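Local structure of DNA mismatch repair protein MutL (Aquifex aeolicus, 6LZI) at residues I13-D18 against D157-K162; S96-F101 against D141-L146; T208-A213 against R221-R226; G231-F236 against T259-Y264. The protein probably binds and hydrolyses ATP through a Bergerat-type fold in DNA mismatch repair, and is held here with ADP and magnesium. All coordinates share one frame; numbering follows the deposited sequence.

Contact 1 (I13-D18 against D157-K162); sequences IESPVD and DTERRK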
# COMPACT_ATOMS: atom_id res chain seq x y z
N ILE A 13 9.76 -6.31 9.92
CA ILE A 13 9.69 -4.87 10.16
C ILE A 13 11.10 -4.32 10.29
O ILE A 13 11.70 -4.37 11.38
CB ILE A 13 8.87 -4.52 11.41
CG1 ILE A 13 7.47 -5.14 11.35
CG2 ILE A 13 8.68 -2.98 11.46
CD1 ILE A 13 6.60 -4.66 10.22
N GLU A 14 11.58 -3.68 9.23
CA GLU A 14 12.90 -3.06 9.21
C GLU A 14 12.83 -1.55 9.13
O GLU A 14 13.82 -0.89 9.44
CB GLU A 14 13.69 -3.59 8.01
CG GLU A 14 13.70 -5.09 8.09
CD GLU A 14 14.59 -5.72 7.05
OE1 GLU A 14 14.35 -5.51 5.85
OE2 GLU A 14 15.54 -6.42 7.49
N SER A 15 11.72 -1.01 8.67
CA SER A 15 11.65 0.43 8.40
C SER A 15 10.19 0.82 8.31
O SER A 15 9.30 -0.03 8.25
CB SER A 15 12.42 0.83 7.12
OG SER A 15 11.79 0.47 5.91
N PRO A 16 9.91 2.11 8.30
CA PRO A 16 8.50 2.56 8.20
C PRO A 16 7.73 1.99 7.02
O PRO A 16 6.56 1.69 7.20
CB PRO A 16 8.61 4.10 8.10
CG PRO A 16 9.95 4.37 8.93
CD PRO A 16 10.88 3.21 8.54
N VAL A 17 8.33 1.81 5.84
CA VAL A 17 7.53 1.30 4.73
C VAL A 17 6.98 -0.09 5.06
O VAL A 17 5.86 -0.44 4.63
CB VAL A 17 8.38 1.30 3.44
CG1 VAL A 17 9.38 0.19 3.44
CG2 VAL A 17 7.45 1.24 2.16
N ASP A 18 7.70 -0.86 5.85
CA ASP A 18 7.23 -2.22 6.13
C ASP A 18 5.99 -2.16 7.00
O ASP A 18 5.11 -3.03 6.91
CB ASP A 18 8.29 -3.03 6.86
CG ASP A 18 9.53 -3.24 6.04
OD1 ASP A 18 9.42 -3.46 4.80
OD2 ASP A 18 10.65 -3.14 6.62
N ASP A 157 13.70 11.77 3.79
CA ASP A 157 13.18 11.88 2.43
C ASP A 157 13.26 10.56 1.68
O ASP A 157 12.42 10.28 0.82
CB ASP A 157 13.89 13.00 1.66
CG ASP A 157 12.94 13.68 0.70
OD1 ASP A 157 12.08 14.43 1.22
OD2 ASP A 157 12.98 13.40 -0.52
N THR A 158 14.27 9.73 1.97
CA THR A 158 14.32 8.40 1.39
C THR A 158 13.17 7.52 1.92
O THR A 158 12.52 6.79 1.15
CB THR A 158 15.68 7.76 1.69
OG1 THR A 158 16.72 8.55 1.11
CG2 THR A 158 15.74 6.38 1.12
N GLU A 159 12.89 7.60 3.22
CA GLU A 159 11.79 6.79 3.74
C GLU A 159 10.48 7.25 3.17
O GLU A 159 9.60 6.43 2.93
CB GLU A 159 11.71 6.89 5.26
CG GLU A 159 12.38 5.76 6.00
CD GLU A 159 12.04 4.38 5.43
OE1 GLU A 159 10.85 3.88 5.43
OE2 GLU A 159 13.01 3.78 5.01
N ARG A 160 10.36 8.56 2.94
CA ARG A 160 9.13 9.11 2.38
C ARG A 160 8.86 8.53 1.00
O ARG A 160 7.74 8.06 0.71
CB ARG A 160 9.24 10.62 2.26
CG ARG A 160 9.19 11.41 3.58
CD ARG A 160 9.87 12.81 3.43
NE ARG A 160 9.94 13.50 4.72
CZ ARG A 160 10.76 14.51 5.02
NH1 ARG A 160 11.61 14.98 4.11
NH2 ARG A 160 10.73 15.03 6.24
N ARG A 161 9.90 8.50 0.16
CA ARG A 161 9.68 8.05 -1.21
C ARG A 161 9.31 6.57 -1.25
O ARG A 161 8.48 6.17 -2.08
CB ARG A 161 10.93 8.39 -2.05
CG ARG A 161 11.16 9.91 -2.34
CD ARG A 161 12.48 10.17 -3.14
NE ARG A 161 13.20 8.93 -3.43
CZ ARG A 161 14.34 8.56 -2.84
NH1 ARG A 161 14.91 9.35 -1.94
NH2 ARG A 161 14.92 7.41 -3.17
N LYS A 162 9.85 5.77 -0.32
CA LYS A 162 9.52 4.35 -0.32
C LYS A 162 8.05 4.15 0.03
O LYS A 162 7.39 3.33 -0.60
CB LYS A 162 10.40 3.57 0.66
CG LYS A 162 11.86 3.54 0.27
CD LYS A 162 12.75 3.40 1.50
CE LYS A 162 12.63 2.04 2.19
NZ LYS A 162 13.56 1.88 3.43
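Val17 and Lys162 bring their backbones closest, CA to CA 6.2 Å, where the first turn of the helix that begins at Pro16 meets helix 156-173; Pro16 lies level with Glu159, CA to CA 7.0 Å. Glu159 bridges the gap. Its chain bends at chi2 (-47°), which swings CD round to the proline ring, and OE1 then sits 3.2 Å from Pro16 CD. The same oxygen accepts Val17 N at 3.3 Å, nearly in line with its C-O bond. OE2 is taken by Lys162 NZ at 2.5 Å, short as modelled, a salt bridge on the syn lone pair, while NZ also reaches Ser15 OG in a weak hydrogen bond. Apolar packing completes the join: the Lys162 chain crosses Val17 at about a right angle, its CE 3.9 Å from Val17 CG1. An alanine in place of Glu159 would probably leave Val17 N and the Lys162 ammonium without their carboxylate and open a gap against the Pro16 ring. The arrangement is that of a helix N terminus, with Ser15 at the N-cap and a carboxylate from a neighbouring helix on a first-turn N-H; farther along, helix 16-29 supplies Asn26 and Ser27 to the ADP pocket.

Contact 2 (S96-F101 against D141-L146); sequences SSVSKF and DLFFNL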
# COMPACT_ATOMS: atom_id res chain seq x y z
N SER A 96 3.83 -3.68 17.16
CA SER A 96 3.63 -3.04 18.47
C SER A 96 4.81 -3.28 19.40
O SER A 96 5.02 -2.51 20.36
CB SER A 96 2.37 -3.60 19.09
OG SER A 96 2.55 -4.99 19.46
N SER A 97 5.61 -4.29 19.12
CA SER A 97 6.69 -4.56 20.05
C SER A 97 7.92 -3.69 19.80
O SER A 97 8.95 -3.82 20.51
CB SER A 97 7.01 -6.05 19.98
OG SER A 97 7.54 -6.42 18.75
N VAL A 98 7.84 -2.77 18.85
CA VAL A 98 8.99 -2.04 18.33
C VAL A 98 8.54 -0.59 18.16
O VAL A 98 9.13 0.18 17.42
CB VAL A 98 9.45 -2.83 17.08
CG1 VAL A 98 8.90 -2.42 15.72
CG2 VAL A 98 10.76 -3.51 17.21
N SER A 99 7.44 -0.23 18.83
CA SER A 99 6.88 1.09 18.71
C SER A 99 6.02 1.38 19.92
O SER A 99 5.73 0.50 20.76
CB SER A 99 5.99 1.28 17.46
OG SER A 99 4.85 0.44 17.48
N LYS A 100 5.60 2.61 19.96
CA LYS A 100 4.52 3.14 20.80
C LYS A 100 3.25 3.12 19.95
O LYS A 100 3.07 3.96 19.05
CB LYS A 100 4.84 4.54 21.31
CG LYS A 100 6.03 4.70 22.36
CD LYS A 100 6.58 6.14 22.34
CE LYS A 100 7.47 6.50 23.55
NZ LYS A 100 8.20 5.32 24.07
N PHE A 101 2.39 2.18 20.24
CA PHE A 101 1.42 1.64 19.29
C PHE A 101 0.03 1.92 19.81
O PHE A 101 -0.30 1.54 20.94
CB PHE A 101 1.67 0.12 19.14
CG PHE A 101 0.68 -0.59 18.27
CD1 PHE A 101 -0.47 -1.14 18.83
CD2 PHE A 101 0.97 -0.86 16.91
CE1 PHE A 101 -1.38 -1.83 18.00
CE2 PHE A 101 0.05 -1.53 16.11
CZ PHE A 101 -1.08 -2.02 16.64
N ASP A 141 7.34 6.52 17.05
CA ASP A 141 8.70 6.36 17.55
C ASP A 141 9.25 4.97 17.26
O ASP A 141 9.72 4.26 18.15
CB ASP A 141 8.74 6.64 19.04
CG ASP A 141 8.50 8.10 19.34
OD1 ASP A 141 8.45 8.91 18.38
OD2 ASP A 141 8.39 8.43 20.54
N LEU A 142 9.19 4.62 15.97
CA LEU A 142 9.50 3.26 15.56
C LEU A 142 10.93 2.99 15.98
O LEU A 142 11.79 3.87 15.83
CB LEU A 142 9.29 3.11 14.06
CG LEU A 142 9.58 1.76 13.38
CD1 LEU A 142 8.57 0.75 13.96
CD2 LEU A 142 9.50 1.85 11.85
N PHE A 143 11.16 1.78 16.54
CA PHE A 143 12.48 1.32 17.09
C PHE A 143 13.03 2.23 18.20
O PHE A 143 14.25 2.32 18.40
CB PHE A 143 13.51 1.18 15.96
CG PHE A 143 13.05 0.30 14.82
CD1 PHE A 143 12.67 -1.03 15.10
CD2 PHE A 143 13.04 0.79 13.52
CE1 PHE A 143 12.25 -1.86 14.04
CE2 PHE A 143 12.62 -0.05 12.45
CZ PHE A 143 12.22 -1.38 12.78
N PHE A 144 12.16 2.93 18.96
CA PHE A 144 12.69 3.72 20.09
C PHE A 144 13.43 2.85 21.11
O PHE A 144 14.37 3.33 21.80
CB PHE A 144 11.53 4.45 20.77
CG PHE A 144 10.75 3.58 21.68
CD1 PHE A 144 9.72 2.82 21.17
CD2 PHE A 144 10.96 3.59 23.06
CE1 PHE A 144 8.96 2.02 22.00
CE2 PHE A 144 10.20 2.80 23.90
CZ PHE A 144 9.17 2.01 23.37
N ASN A 145 12.99 1.59 21.25
CA ASN A 145 13.57 0.55 22.08
C ASN A 145 14.81 -0.10 21.46
O ASN A 145 15.48 -0.87 22.18
CB ASN A 145 12.50 -0.54 22.40
CG ASN A 145 11.91 -1.24 21.11
OD1 ASN A 145 11.72 -0.58 20.09
ND2 ASN A 145 11.50 -2.57 21.23
N LEU A 146 15.15 0.21 20.20
CA LEU A 146 16.36 -0.30 19.53
C LEU A 146 17.14 0.86 18.92
O LEU A 146 17.07 1.10 17.71
CB LEU A 146 16.01 -1.31 18.42
CG LEU A 146 15.12 -2.43 18.96
CD1 LEU A 146 14.53 -3.34 17.86
CD2 LEU A 146 16.06 -3.19 19.86
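Val98 is the bump of this contact, and the turn 141-146 folds a hollow around it. Its CG1 lies 3.6 Å from Leu142 CD1, the two side chains side by side. Its CG2 comes in at the edge of the Phe143 ring, 3.8 Å from CD1, and also touches Leu146 CD1. The backbones are joined by Phe143 N to Val98 O at 2.7 Å, and Asn145 ND2 adds a weak bond to Ser97 O. Two overlapping turns, type II from Asp141 to Phe144 and type I from Phe143 to Leu146, bring Leu142, Phe143 and Leu146 round the valine.

The second fit is a flat one. Phe144, its CG set between the backbone N and the carbonyl carbon (chi1 79°), offers one face to Lys100 NZ, a cation-pi contact with NZ 3.4 Å from the ring centroid and 21° off the normal; Asn145 CB sits over the opposite face. The ring edge abuts the Ser99 backbone, CE1 to C 3.7 Å. An alanine at Phe144 would probably leave the ammonium without its aromatic face and uncover the Ser99 backbone.

The double turn leads from strand 134-140 into helix 147-151 and packs on the connection from helix 91-96 into strand 100-106, in the Bergerat-type ATPase fold. Phe144 also leans on Glu119 of strand 113-119, Ser99 OG bonds Ile95 O, and Arg150 of helix 147-151 holds Leu142 O.

Contact 3 (T208-A213 against R221-R226); sequences TEELYA and RAFVSR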
# COMPACT_ATOMS: atom_id res chain seq x y z
N THR A 208 -2.30 6.90 -21.43
CA THR A 208 -1.78 5.60 -21.81
C THR A 208 -2.65 4.99 -22.89
O THR A 208 -3.80 5.37 -23.08
CB THR A 208 -1.69 4.61 -20.62
OG1 THR A 208 -3.00 4.20 -20.23
CG2 THR A 208 -0.89 5.18 -19.37
N GLU A 209 -2.07 4.01 -23.56
CA GLU A 209 -2.76 3.14 -24.49
C GLU A 209 -2.81 1.78 -23.82
O GLU A 209 -1.80 1.33 -23.25
CB GLU A 209 -2.05 3.02 -25.84
CG GLU A 209 -2.79 2.09 -26.80
CD GLU A 209 -2.15 2.04 -28.20
OE1 GLU A 209 -2.74 1.38 -29.10
OE2 GLU A 209 -1.09 2.67 -28.40
N GLU A 210 -3.99 1.18 -23.85
CA GLU A 210 -4.21 -0.13 -23.26
C GLU A 210 -4.00 -1.20 -24.33
O GLU A 210 -4.61 -1.14 -25.39
CB GLU A 210 -5.63 -0.19 -22.70
CG GLU A 210 -6.05 -1.54 -22.15
CD GLU A 210 -7.38 -1.49 -21.44
OE1 GLU A 210 -8.05 -0.44 -21.48
OE2 GLU A 210 -7.74 -2.50 -20.82
N LEU A 211 -3.17 -2.18 -24.00
CA LEU A 211 -2.83 -3.31 -24.86
C LEU A 211 -3.26 -4.60 -24.17
O LEU A 211 -3.28 -4.68 -22.95
CB LEU A 211 -1.36 -3.36 -25.09
CG LEU A 211 -0.72 -2.10 -25.71
CD1 LEU A 211 0.83 -2.24 -25.75
CD2 LEU A 211 -1.31 -1.80 -27.07
N TYR A 212 -3.58 -5.63 -24.96
CA TYR A 212 -4.11 -6.85 -24.38
C TYR A 212 -3.65 -8.04 -25.22
O TYR A 212 -3.55 -7.94 -26.45
CB TYR A 212 -5.64 -6.77 -24.33
CG TYR A 212 -6.38 -7.99 -23.82
CD1 TYR A 212 -6.63 -8.16 -22.46
CD2 TYR A 212 -6.88 -8.94 -24.70
CE1 TYR A 212 -7.33 -9.26 -22.00
CE2 TYR A 212 -7.57 -10.04 -24.24
CZ TYR A 212 -7.79 -10.19 -22.89
OH TYR A 212 -8.48 -11.29 -22.44
N ALA A 213 -3.38 -9.17 -24.55
CA ALA A 213 -3.04 -10.40 -25.25
C ALA A 213 -3.26 -11.59 -24.32
O ALA A 213 -2.89 -11.53 -23.15
CB ALA A 213 -1.59 -10.39 -25.75
N ARG A 221 -2.51 -7.54 -19.79
CA ARG A 221 -3.10 -6.24 -20.02
C ARG A 221 -2.04 -5.23 -19.63
O ARG A 221 -1.60 -5.21 -18.46
CB ARG A 221 -4.37 -6.08 -19.17
CG ARG A 221 -5.22 -4.84 -19.42
CD ARG A 221 -6.36 -4.78 -18.41
NE ARG A 221 -7.31 -3.75 -18.77
CZ ARG A 221 -8.38 -3.40 -18.06
NH1 ARG A 221 -8.66 -4.01 -16.91
NH2 ARG A 221 -9.15 -2.43 -18.53
N ALA A 222 -1.60 -4.40 -20.59
CA ALA A 222 -0.67 -3.33 -20.26
C ALA A 222 -1.23 -1.95 -20.58
O ALA A 222 -2.16 -1.80 -21.40
CB ALA A 222 0.67 -3.51 -20.98
N PHE A 223 -0.62 -0.95 -19.96
CA PHE A 223 -0.87 0.45 -20.26
C PHE A 223 0.48 1.06 -20.55
O PHE A 223 1.36 0.98 -19.69
CB PHE A 223 -1.55 1.17 -19.08
CG PHE A 223 -2.84 0.50 -18.68
CD1 PHE A 223 -2.82 -0.61 -17.82
CD2 PHE A 223 -4.04 0.89 -19.24
CE1 PHE A 223 -4.03 -1.30 -17.49
CE2 PHE A 223 -5.21 0.24 -18.96
CZ PHE A 223 -5.21 -0.88 -18.08
N VAL A 224 0.63 1.65 -21.75
CA VAL A 224 1.94 2.13 -22.20
C VAL A 224 1.84 3.61 -22.52
O VAL A 224 0.84 4.08 -23.07
CB VAL A 224 2.43 1.33 -23.44
CG1 VAL A 224 2.56 -0.12 -23.07
CG2 VAL A 224 1.49 1.50 -24.58
N SER A 225 2.89 4.37 -22.17
CA SER A 225 2.98 5.76 -22.60
C SER A 225 4.41 6.03 -23.01
O SER A 225 5.32 5.79 -22.20
CB SER A 225 2.57 6.72 -21.49
OG SER A 225 2.66 8.06 -21.91
N ARG A 226 4.60 6.53 -24.22
CA ARG A 226 5.90 6.35 -24.84
C ARG A 226 6.92 7.44 -24.59
O ARG A 226 8.13 7.17 -24.70
CB ARG A 226 5.77 6.18 -26.35
CG ARG A 226 5.39 4.78 -26.67
CD ARG A 226 5.67 4.42 -28.08
NE ARG A 226 5.71 2.97 -28.15
CZ ARG A 226 6.82 2.25 -28.09
NH1 ARG A 226 8.01 2.83 -27.96
NH2 ARG A 226 6.74 0.93 -28.17
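Glu209 pairs with Val224 and Leu211 with Ala222 through two-way backbone hydrogen bonds, so segments 209-213 and 221-225 run antiparallel, their directions 150° apart. Strands 209-213 and 219-225 form a beta hairpin at one edge of the five-stranded sheet in the second domain, consistent with the S5-like fold of this family.

The two faces differ in character. On one, Leu211 meets Val224 diagonally, the side chains crossing at about a right angle with CD1 3.8 Å from CG1; Phe255 packs on both, and Leu298 of helix 292-298 covers Leu211 and Ala222. The other face carries Glu210, Phe223 and Arg221 together. Glu210 lies alongside the Phe223 ring and points the same way, its CG 3.7 Å from CE2, while Thr208 OG1 comes to the ring edge, 3.6 Å from CD2. Leu196 and Lys197 of helix 196-204 touch the phenylalanine from outside the hairpin.

Beyond the ring, Glu210 stretches toward Arg221, with CG anti to the backbone N (chi1 175°). The arginine is extended too, and its guanidinium plane is turned 28° from that of the carboxylate. Glu210 OE2 faces both NE and NH2 of Arg221: the bond from NH2 is 2.7 Å, approached on the syn side and out of the carboxylate plane, whereas NE is modelled at 2.4 Å, too short to be relied on.

Contact 4 (G231-F236 against T259-Y264); sequences GKYYVF and TLVVLY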
# COMPACT_ATOMS: atom_id res chain seq x y z
N GLY A 231 11.72 6.40 -18.15
CA GLY A 231 11.35 5.01 -18.33
C GLY A 231 10.97 4.30 -17.03
O GLY A 231 11.71 4.38 -16.07
N LYS A 232 9.82 3.61 -16.99
CA LYS A 232 9.35 2.94 -15.78
C LYS A 232 8.58 1.68 -16.16
O LYS A 232 7.70 1.76 -17.05
CB LYS A 232 8.44 3.87 -14.95
CG LYS A 232 9.13 5.11 -14.34
CD LYS A 232 10.13 4.73 -13.25
CE LYS A 232 10.89 5.95 -12.70
NZ LYS A 232 10.04 6.78 -11.76
N TYR A 233 8.86 0.56 -15.47
CA TYR A 233 8.37 -0.76 -15.90
C TYR A 233 7.84 -1.53 -14.70
O TYR A 233 8.61 -2.17 -13.98
CB TYR A 233 9.48 -1.53 -16.61
CG TYR A 233 10.18 -0.66 -17.59
CD1 TYR A 233 11.26 0.13 -17.20
CD2 TYR A 233 9.74 -0.58 -18.89
CE1 TYR A 233 11.88 0.96 -18.11
CE2 TYR A 233 10.37 0.24 -19.82
CZ TYR A 233 11.44 1.00 -19.43
OH TYR A 233 12.07 1.83 -20.34
N TYR A 234 6.51 -1.45 -14.52
CA TYR A 234 5.80 -2.09 -13.43
C TYR A 234 5.17 -3.39 -13.89
O TYR A 234 4.66 -3.49 -15.02
CB TYR A 234 4.71 -1.15 -12.89
CG TYR A 234 5.26 0.10 -12.25
CD1 TYR A 234 5.71 1.15 -13.01
CD2 TYR A 234 5.35 0.20 -10.86
CE1 TYR A 234 6.24 2.28 -12.41
CE2 TYR A 234 5.85 1.34 -10.25
CZ TYR A 234 6.32 2.36 -11.05
OH TYR A 234 6.81 3.48 -10.45
N VAL A 235 5.21 -4.39 -13.03
CA VAL A 235 4.73 -5.72 -13.36
C VAL A 235 3.93 -6.25 -12.18
O VAL A 235 4.44 -6.34 -11.06
CB VAL A 235 5.86 -6.70 -13.68
CG1 VAL A 235 5.25 -8.04 -14.01
CG2 VAL A 235 6.73 -6.18 -14.81
N PHE A 236 2.71 -6.67 -12.45
CA PHE A 236 1.85 -7.27 -11.44
C PHE A 236 1.47 -8.63 -11.97
O PHE A 236 0.86 -8.71 -13.04
CB PHE A 236 0.60 -6.41 -11.17
CG PHE A 236 0.93 -5.02 -10.70
CD1 PHE A 236 1.18 -4.76 -9.36
CD2 PHE A 236 1.02 -3.98 -11.61
CE1 PHE A 236 1.53 -3.50 -8.91
CE2 PHE A 236 1.36 -2.66 -11.16
CZ PHE A 236 1.59 -2.43 -9.82
N THR A 259 9.93 4.71 -21.97
CA THR A 259 8.49 4.38 -22.02
C THR A 259 7.94 4.00 -20.63
O THR A 259 8.61 3.33 -19.85
CB THR A 259 8.21 3.22 -23.02
OG1 THR A 259 8.73 3.54 -24.31
CG2 THR A 259 6.70 2.93 -23.13
N LEU A 260 6.71 4.42 -20.31
CA LEU A 260 6.03 3.88 -19.14
C LEU A 260 5.29 2.61 -19.53
O LEU A 260 4.53 2.61 -20.51
CB LEU A 260 5.03 4.89 -18.56
CG LEU A 260 4.09 4.21 -17.57
CD1 LEU A 260 4.81 3.91 -16.24
CD2 LEU A 260 2.87 5.12 -17.47
N VAL A 261 5.49 1.52 -18.78
CA VAL A 261 4.84 0.25 -19.07
C VAL A 261 4.28 -0.30 -17.77
O VAL A 261 5.04 -0.55 -16.83
CB VAL A 261 5.79 -0.78 -19.69
CG1 VAL A 261 5.02 -2.08 -19.93
CG2 VAL A 261 6.42 -0.27 -21.00
N VAL A 262 2.95 -0.48 -17.69
CA VAL A 262 2.35 -1.08 -16.52
C VAL A 262 1.71 -2.36 -17.00
O VAL A 262 0.74 -2.32 -17.75
CB VAL A 262 1.30 -0.18 -15.84
CG1 VAL A 262 0.81 -0.88 -14.57
CG2 VAL A 262 1.88 1.21 -15.58
N LEU A 263 2.25 -3.48 -16.55
CA LEU A 263 1.83 -4.78 -17.04
C LEU A 263 1.11 -5.55 -15.95
O LEU A 263 1.67 -5.82 -14.88
CB LEU A 263 3.04 -5.58 -17.54
CG LEU A 263 2.79 -7.05 -17.92
CD1 LEU A 263 1.96 -7.16 -19.20
CD2 LEU A 263 4.11 -7.77 -18.09
N TYR A 264 -0.13 -5.92 -16.23
CA TYR A 264 -0.93 -6.80 -15.38
C TYR A 264 -0.96 -8.17 -16.02
O TYR A 264 -1.59 -8.35 -17.07
CB TYR A 264 -2.34 -6.25 -15.21
CG TYR A 264 -2.35 -4.90 -14.53
CD1 TYR A 264 -2.15 -3.71 -15.26
CD2 TYR A 264 -2.52 -4.84 -13.16
CE1 TYR A 264 -2.16 -2.48 -14.57
CE2 TYR A 264 -2.51 -3.60 -12.48
CZ TYR A 264 -2.35 -2.44 -13.23
OH TYR A 264 -2.31 -1.22 -12.59
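Phe236 and Tyr264 sit side by side at one end of a parallel pairing in which each residue of 231-236 lies level with its mate in 259-264. Five backbone hydrogen bonds join the strands, from Lys232 N to Thr259 O at 3.1 Å through to Phe236 N to Leu263 O at 2.8 Å.

Phe236 repays following outward. CB lies 3.9 Å from Leu263 O, the acceptor of its own backbone N-H, and is about as far from Tyr264 CD2. CG is turned anti to the carbonyl carbon (chi1 -59°) and approaches Tyr264 CE2. CD2 comes closer, 3.7 Å from that same CE2, and lies over one face of the tyrosine toward the rim. CE2 ends against Val262 CG1 at 3.9 Å, the methyl meeting the ring edge in its plane. The two rings are near parallel, planes at 18°, but slid to centroids 5.1 Å apart, so they barely overlap. On the other face of the sheet, Tyr233 CD2 rests on Val261 CG2 at 3.9 Å.

Helix 245-254 links the strands, a beta-alpha-beta type connection with short strand 240-242 on the way, consistent with an S5-like domain; it lies against Tyr233 and Val235. Helix 156-173 packs on Phe236 through Leu172, whose O takes the hydroxyl of Tyr264; Tyr234 OH bonds Glu165 of the same helix. Helix 196-204 covers Leu260, Val262 and Tyr264. Strand 219-225 flanks 260-266 on its far side.

From the N terminus, the chain leaves 13-18 and makes most of the ATPase domain before 157-162 returns to close contact 1. Contact 2 is nested inside that long loop, closing the four strands from 100-106 to 134-140. The two touch: Leu142 CD2 packs on Pro16 N, and the Phe143 ring on the backbone of Ile13 and Glu14. Contacts 3 and 4 follow in series, the first a short hairpin, the second a parallel pairing closed after helix 245-254. They share one sheet, because strand 260-266 lies beside 219-225, with backbone bonds from Leu260 and Tyr264. Helix 156-173, whose early turns make contact 1, reaches Phe236 of contact 4 and so ties the two domains.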